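Local coordinates for regulatory protein SWI6 (Saccharomyces cerevisiae, PDB 1SW6) that takes part in cell-cycle-dependent transcription as the shared subunit of the yeast factors SBF, with SWI4, and MBF, with MBP1, and is seen here as its ankyrin-repeat domain, at the interface of chains A and B. Coordinates in Å, arbitrary orientation; residue numbers count along the deposited sequence, not the author numbering. Chains: chain A/B, Regulatory protein SWI6.

Contacts 1 and 2 are neighbouring patches of the A-B interface, their C-alpha centres about 11 Å apart. They join at A:Lys173 and A:Ser174 on one side and along the B:Gly213 to B:Ser218 stretch on the other. Residues 214 and 215 take part from chain A in contact 1 and from chain B in contact 2, so the pairing is asymmetric. Contact 1 adds a disulfide, contact 2 a water-bridged seam. This pair may reflect the crystal, since the known complexes join SWI6 to SWI4 or MBP1.

Contact 1: the interface of chains A and B. Residues chain A 173, 211, 214-215, 217; chain B 217-218, 222.
The backbone N-H of B:Cys217 points almost straight (166° at the hydrogen) at the carbonyl of A:Lys173, the last residue of helix 167-173, with N to O at 2.8 Å. This bond holds the B loop beside a helix end in the second ankyrin repeat, next to the disulfide, and probably helps fix the loop there. The SG atoms of A:Cys217 and B:Cys217 are covalently joined at 2.0 Å, a disulfide between identical positions of two copies. Its torsion about the S-S bond is near -94°, a left-handed, relaxed twist. In each cysteine SG lies opposite the carbonyl carbon and beside the backbone N, yet the surroundings of the two differ. Because this is a regulator of nucleus and cytoplasm, the link may have formed by oxidation during purification or crystallisation.

A:Met214 lies over the B:Cys217 to B:Ser218 backbone. Its CB meets CB of B:Cys217 at 3.6 Å, while CG rests 3.5 Å from that residue's carbonyl O. A bend at the second torsion (chi2 -50°) turns the thioether along the B chain, and the terminal methyl CE reaches CB of B:Ser218 at 3.9 Å. The methyl CG2 of A:Thr211 adds a looser contact to the sulfur of B:Cys217.

Beyond the disulfide, B:Lys222 reaches across from helix 221-234 and crosses A:Thr215 at a slant. Its terminal amino nitrogen NZ donates a hydrogen bond to the carbonyl O of A:Thr215 at 2.7 Å, in the carbonyl plane on a lone pair. The same NZ takes the hydroxyl OG1 of A:Thr215 as a second acceptor, so backbone and side chain of one residue grip it together. The lysine thus spans both chains, and its charge, if protonated as expected, is probably eased by these oxygens. A third, longer bond runs within chain B, from NZ of B:Lys222 to the carbonyl O of B:Cys217 at 3.3 Å.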
ATOM      1  N   LYS A 173       2.328  11.317   2.485  1.00 33.55           N
ATOM      2  CA  LYS A 173       3.058  10.117   2.884  1.00 34.64           C
ATOM      3  C   LYS A 173       3.584   9.342   1.673  1.00 35.21           C
ATOM      4  O   LYS A 173       4.232   8.303   1.836  1.00 35.74           O
ATOM      5  CB  LYS A 173       2.185   9.213   3.758  1.00 36.24           C
ATOM      6  CG  LYS A 173       1.926   9.797   5.134  1.00 39.33           C
ATOM      7  CD  LYS A 173       1.095   8.869   6.000  1.00 43.69           C
ATOM      8  CE  LYS A 173       1.868   7.608   6.369  1.00 44.53           C
ATOM      9  NZ  LYS A 173       1.143   6.864   7.429  1.00 48.57           N
ATOM     10  N   THR A 211       7.681  11.867   6.812  1.00 38.54           N
ATOM     11  CA  THR A 211       8.012  11.404   5.472  1.00 38.27           C
ATOM     12  C   THR A 211       9.403  11.839   5.047  1.00 38.20           C
ATOM     13  O   THR A 211      10.135  11.076   4.411  1.00 38.68           O
ATOM     14  CB  THR A 211       6.995  11.921   4.435  1.00 37.88           C
ATOM     15  OG1 THR A 211       5.738  11.273   4.636  1.00 36.54           O
ATOM     16  CG2 THR A 211       7.469  11.640   3.035  1.00 39.64           C
ATOM     17  N   MET A 214      12.096   9.293   5.407  1.00 46.73           N
ATOM     18  CA  MET A 214      12.115   8.079   4.590  1.00 47.72           C
ATOM     19  C   MET A 214      13.013   8.253   3.377  1.00 47.40           C
ATOM     20  O   MET A 214      12.973   9.279   2.701  1.00 47.03           O
ATOM     21  CB  MET A 214      10.699   7.730   4.117  1.00 48.53           C
ATOM     22  CG  MET A 214       9.708   7.498   5.242  1.00 51.36           C
ATOM     23  SD  MET A 214      10.330   6.333   6.476  1.00 57.49           S
ATOM     24  CE  MET A 214       9.133   6.610   7.840  1.00 55.12           C
ATOM     25  N   THR A 215      13.810   7.233   3.094  1.00 47.22           N
ATOM     26  CA  THR A 215      14.726   7.266   1.959  1.00 47.94           C
ATOM     27  C   THR A 215      14.039   7.659   0.645  1.00 48.98           C
ATOM     28  O   THR A 215      12.985   7.125   0.290  1.00 49.04           O
ATOM     29  CB  THR A 215      15.398   5.892   1.771  1.00 48.30           C
ATOM     30  OG1 THR A 215      14.383   4.892   1.606  1.00 47.48           O
ATOM     31  CG2 THR A 215      16.276   5.549   2.984  1.00 46.94           C
ATOM     32  N   CYS A 217      12.438  10.303  -0.052  1.00 48.78           N
ATOM     33  CA  CYS A 217      11.246  11.134   0.099  1.00 48.53           C
ATOM     34  C   CYS A 217      11.544  12.513   0.687  1.00 47.72           C
ATOM     35  O   CYS A 217      10.626  13.295   0.967  1.00 47.49           O
ATOM     36  CB  CYS A 217      10.220  10.376   0.946  1.00 49.62           C
ATOM     37  SG  CYS A 217       9.745   8.813   0.131  1.00 51.66           S
TER
ATOM     38  N   CYS B 217       5.898   6.113   1.526  1.00 51.91           N
ATOM     39  CA  CYS B 217       7.327   6.125   1.767  1.00 51.97           C
ATOM     40  C   CYS B 217       7.722   5.265   2.957  1.00 51.93           C
ATOM     41  O   CYS B 217       8.868   4.829   3.058  1.00 51.84           O
ATOM     42  CB  CYS B 217       7.771   7.569   2.006  1.00 53.06           C
ATOM     43  SG  CYS B 217       7.755   8.601   0.502  1.00 55.37           S
ATOM     44  N   SER B 218       6.772   5.016   3.853  1.00 52.03           N
ATOM     45  CA  SER B 218       7.055   4.216   5.041  1.00 52.54           C
ATOM     46  C   SER B 218       6.855   2.719   4.817  1.00 51.90           C
ATOM     47  O   SER B 218       7.078   1.914   5.725  1.00 53.21           O
ATOM     48  CB  SER B 218       6.181   4.674   6.218  1.00 52.99           C
ATOM     49  OG  SER B 218       4.817   4.341   6.005  1.00 53.97           O
ATOM     50  N   LYS B 222       8.435  -0.464  -1.328  1.00 35.42           N
ATOM     51  CA  LYS B 222       9.225   0.392  -2.209  1.00 36.83           C
ATOM     52  C   LYS B 222      10.564  -0.267  -2.568  1.00 35.58           C
ATOM     53  O   LYS B 222      11.227   0.149  -3.511  1.00 34.11           O
ATOM     54  CB  LYS B 222       9.503   1.742  -1.527  1.00 38.69           C
ATOM     55  CG  LYS B 222      10.327   1.600  -0.240  1.00 41.79           C
ATOM     56  CD  LYS B 222      10.340   2.872   0.614  1.00 43.80           C
ATOM     57  CE  LYS B 222      11.359   3.884   0.120  1.00 45.52           C
ATOM     58  NZ  LYS B 222      11.431   5.071   1.024  1.00 49.10           N
TER

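Contact 2: the interface of chains A and B. Residues chain A 140-141, 174, 176; chain B 213-215, 293, 295.
The amide nitrogen ND2 of A:Asn176 is held between two chain B carbonyls: it donates to O of B:Leu293 at 2.7 Å and, weakly, to O of B:Gly213. The stronger bond is bent, 129° at the hydrogen, and the nitrogen stands above the carbonyl plane of B:Leu293 instead of on a lone pair. CG of A:Asn176 is opposite its own carbonyl carbon (chi1 -64°), which carries the amide from the start of helix 176-179 towards the ends of helices 204-214 and 286-293 of the partner.

The other end of this amide faces water. OD1 of A:Asn176 lies 2.7 Å from water 1, which ND2 of B:Asn295 meets at 2.9 Å. The two side chains cross at about a right angle, their amide planes 81° apart, and water 1 joins them. An aspartate in place of A:Asn176 has no N-H to give, which would probably leave the carbonyls of B:Leu293 and B:Gly213 without this donor and set a carboxylate oxygen against them.

Water 2 binds the first-repeat residue A:Ser140 twice, at the carbonyl O (2.7 Å) and at the hydroxyl OG. From there it reaches O of B:Gly213 at 2.8 Å and, more loosely, O of B:Thr215. A second-shell bond probably helps to position the carbonyl of A:Ser140: the hydroxyl OG of A:Ser174 donates to its O at 3.0 Å.

On the apolar side, A:Ile141 slips between B:Met214 and B:Leu293. Its CD1 methyl packs tightly against CA of B:Met214, and its first torsion is close to eclipsed, so the packing looks strained and the exact placement may be less certain. The carbonyl O atoms of A:Ile141 and B:Leu293 also face each other, an unfavourable approach of two acceptors. Sounder is the contact one carbon back, where CG1 of A:Ile141 meets the CD2 methyl of B:Leu293 at 3.7 Å.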
ATOM      1  N   SER A 140      -3.665   9.204  -2.606  1.00 35.87           N
ATOM      2  CA  SER A 140      -2.345   8.617  -2.411  1.00 37.71           C
ATOM      3  C   SER A 140      -1.640   8.434  -3.753  1.00 37.06           C
ATOM      4  O   SER A 140      -0.419   8.418  -3.840  1.00 36.99           O
ATOM      5  CB  SER A 140      -2.486   7.258  -1.722  1.00 37.38           C
ATOM      6  OG  SER A 140      -1.220   6.737  -1.358  1.00 42.82           O
ATOM      7  N   ILE A 141      -2.445   8.324  -4.796  1.00 37.19           N
ATOM      8  CA  ILE A 141      -1.970   8.086  -6.145  1.00 36.66           C
ATOM      9  C   ILE A 141      -1.928   9.347  -6.999  1.00 35.77           C
ATOM     10  O   ILE A 141      -1.694   9.288  -8.203  1.00 35.57           O
ATOM     11  CB  ILE A 141      -2.881   6.990  -6.777  1.00 37.78           C
ATOM     12  CG1 ILE A 141      -2.026   5.815  -7.191  1.00 37.11           C
ATOM     13  CG2 ILE A 141      -3.764   7.552  -7.871  1.00 37.21           C
ATOM     14  CD1 ILE A 141      -1.408   5.126  -6.020  1.00 40.71           C
ATOM     15  N   SER A 174       3.301   9.842   0.467  1.00 34.16           N
ATOM     16  CA  SER A 174       3.788   9.221  -0.772  1.00 33.72           C
ATOM     17  C   SER A 174       4.388  10.327  -1.654  1.00 33.60           C
ATOM     18  O   SER A 174       4.054  11.510  -1.488  1.00 31.69           O
ATOM     19  CB  SER A 174       2.652   8.510  -1.515  1.00 34.44           C
ATOM     20  OG  SER A 174       1.763   9.434  -2.103  1.00 36.72           O
ATOM     21  N   ASN A 176       4.007  10.527  -4.820  1.00 33.59           N
ATOM     22  CA  ASN A 176       3.138  10.676  -5.978  1.00 34.05           C
ATOM     23  C   ASN A 176       2.678  12.087  -6.335  1.00 34.36           C
ATOM     24  O   ASN A 176       2.680  12.458  -7.507  1.00 32.35           O
ATOM     25  CB  ASN A 176       1.925   9.763  -5.810  1.00 34.19           C
ATOM     26  CG  ASN A 176       2.309   8.299  -5.800  1.00 34.73           C
ATOM     27  OD1 ASN A 176       3.176   7.886  -5.023  1.00 37.37           O
ATOM     28  ND2 ASN A 176       1.671   7.503  -6.662  1.00 34.25           N
TER
ATOM     29  N   GLY B 213       3.263   1.309  -5.792  1.00 35.63           N
ATOM     30  CA  GLY B 213       2.734   2.542  -6.351  1.00 36.70           C
ATOM     31  C   GLY B 213       1.616   3.171  -5.531  1.00 39.53           C
ATOM     32  O   GLY B 213       1.443   4.392  -5.524  1.00 39.38           O
ATOM     33  N   MET B 214       0.858   2.334  -4.829  1.00 41.31           N
ATOM     34  CA  MET B 214      -0.259   2.811  -4.021  1.00 44.99           C
ATOM     35  C   MET B 214       0.029   2.929  -2.541  1.00 45.99           C
ATOM     36  O   MET B 214      -0.834   3.335  -1.781  1.00 46.33           O
ATOM     37  CB  MET B 214      -1.463   1.907  -4.209  1.00 45.88           C
ATOM     38  CG  MET B 214      -1.932   1.855  -5.635  1.00 50.72           C
ATOM     39  SD  MET B 214      -3.378   0.835  -5.750  1.00 53.86           S
ATOM     40  CE  MET B 214      -4.622   2.005  -5.078  1.00 54.64           C
ATOM     41  N   THR B 215       1.227   2.554  -2.116  1.00 47.95           N
ATOM     42  CA  THR B 215       1.562   2.683  -0.706  1.00 49.72           C
ATOM     43  C   THR B 215       2.534   3.851  -0.572  1.00 50.06           C
ATOM     44  O   THR B 215       2.994   4.408  -1.569  1.00 50.22           O
ATOM     45  CB  THR B 215       2.211   1.411  -0.149  1.00 50.18           C
ATOM     46  OG1 THR B 215       1.453   0.266  -0.554  1.00 53.74           O
ATOM     47  CG2 THR B 215       2.206   1.456   1.363  1.00 53.05           C
ATOM     48  N   LEU B 293       0.089   5.154 -11.953  1.00 37.48           N
ATOM     49  CA  LEU B 293       0.069   5.413 -10.518  1.00 36.92           C
ATOM     50  C   LEU B 293       0.763   6.733 -10.144  1.00 36.76           C
ATOM     51  O   LEU B 293       0.473   7.323  -9.108  1.00 37.65           O
ATOM     52  CB  LEU B 293       0.667   4.227  -9.762  1.00 36.15           C
ATOM     53  CG  LEU B 293      -0.080   2.897  -9.974  1.00 36.65           C
ATOM     54  CD1 LEU B 293       0.557   1.794  -9.136  1.00 37.75           C
ATOM     55  CD2 LEU B 293      -1.540   3.053  -9.596  1.00 35.34           C
ATOM     56  N   ASN B 295       4.218   7.383  -9.577  1.00 33.90           N
ATOM     57  CA  ASN B 295       5.478   7.381  -8.820  1.00 33.99           C
ATOM     58  C   ASN B 295       6.537   7.231  -9.919  1.00 32.66           C
ATOM     59  O   ASN B 295       6.680   6.159 -10.504  1.00 32.84           O
ATOM     60  CB  ASN B 295       5.536   6.203  -7.838  1.00 32.35           C
ATOM     61  CG  ASN B 295       6.843   6.143  -7.059  1.00 33.95           C
ATOM     62  OD1 ASN B 295       7.904   6.485  -7.580  1.00 31.97           O
ATOM     63  ND2 ASN B 295       6.773   5.691  -5.803  1.00 31.11           N
TER
HETATM   64  O   HOH W   1       4.308   5.503  -4.291  1.00 36.81           O
HETATM   65  O   HOH W   2       0.899   6.106  -3.331  1.00 57.76           O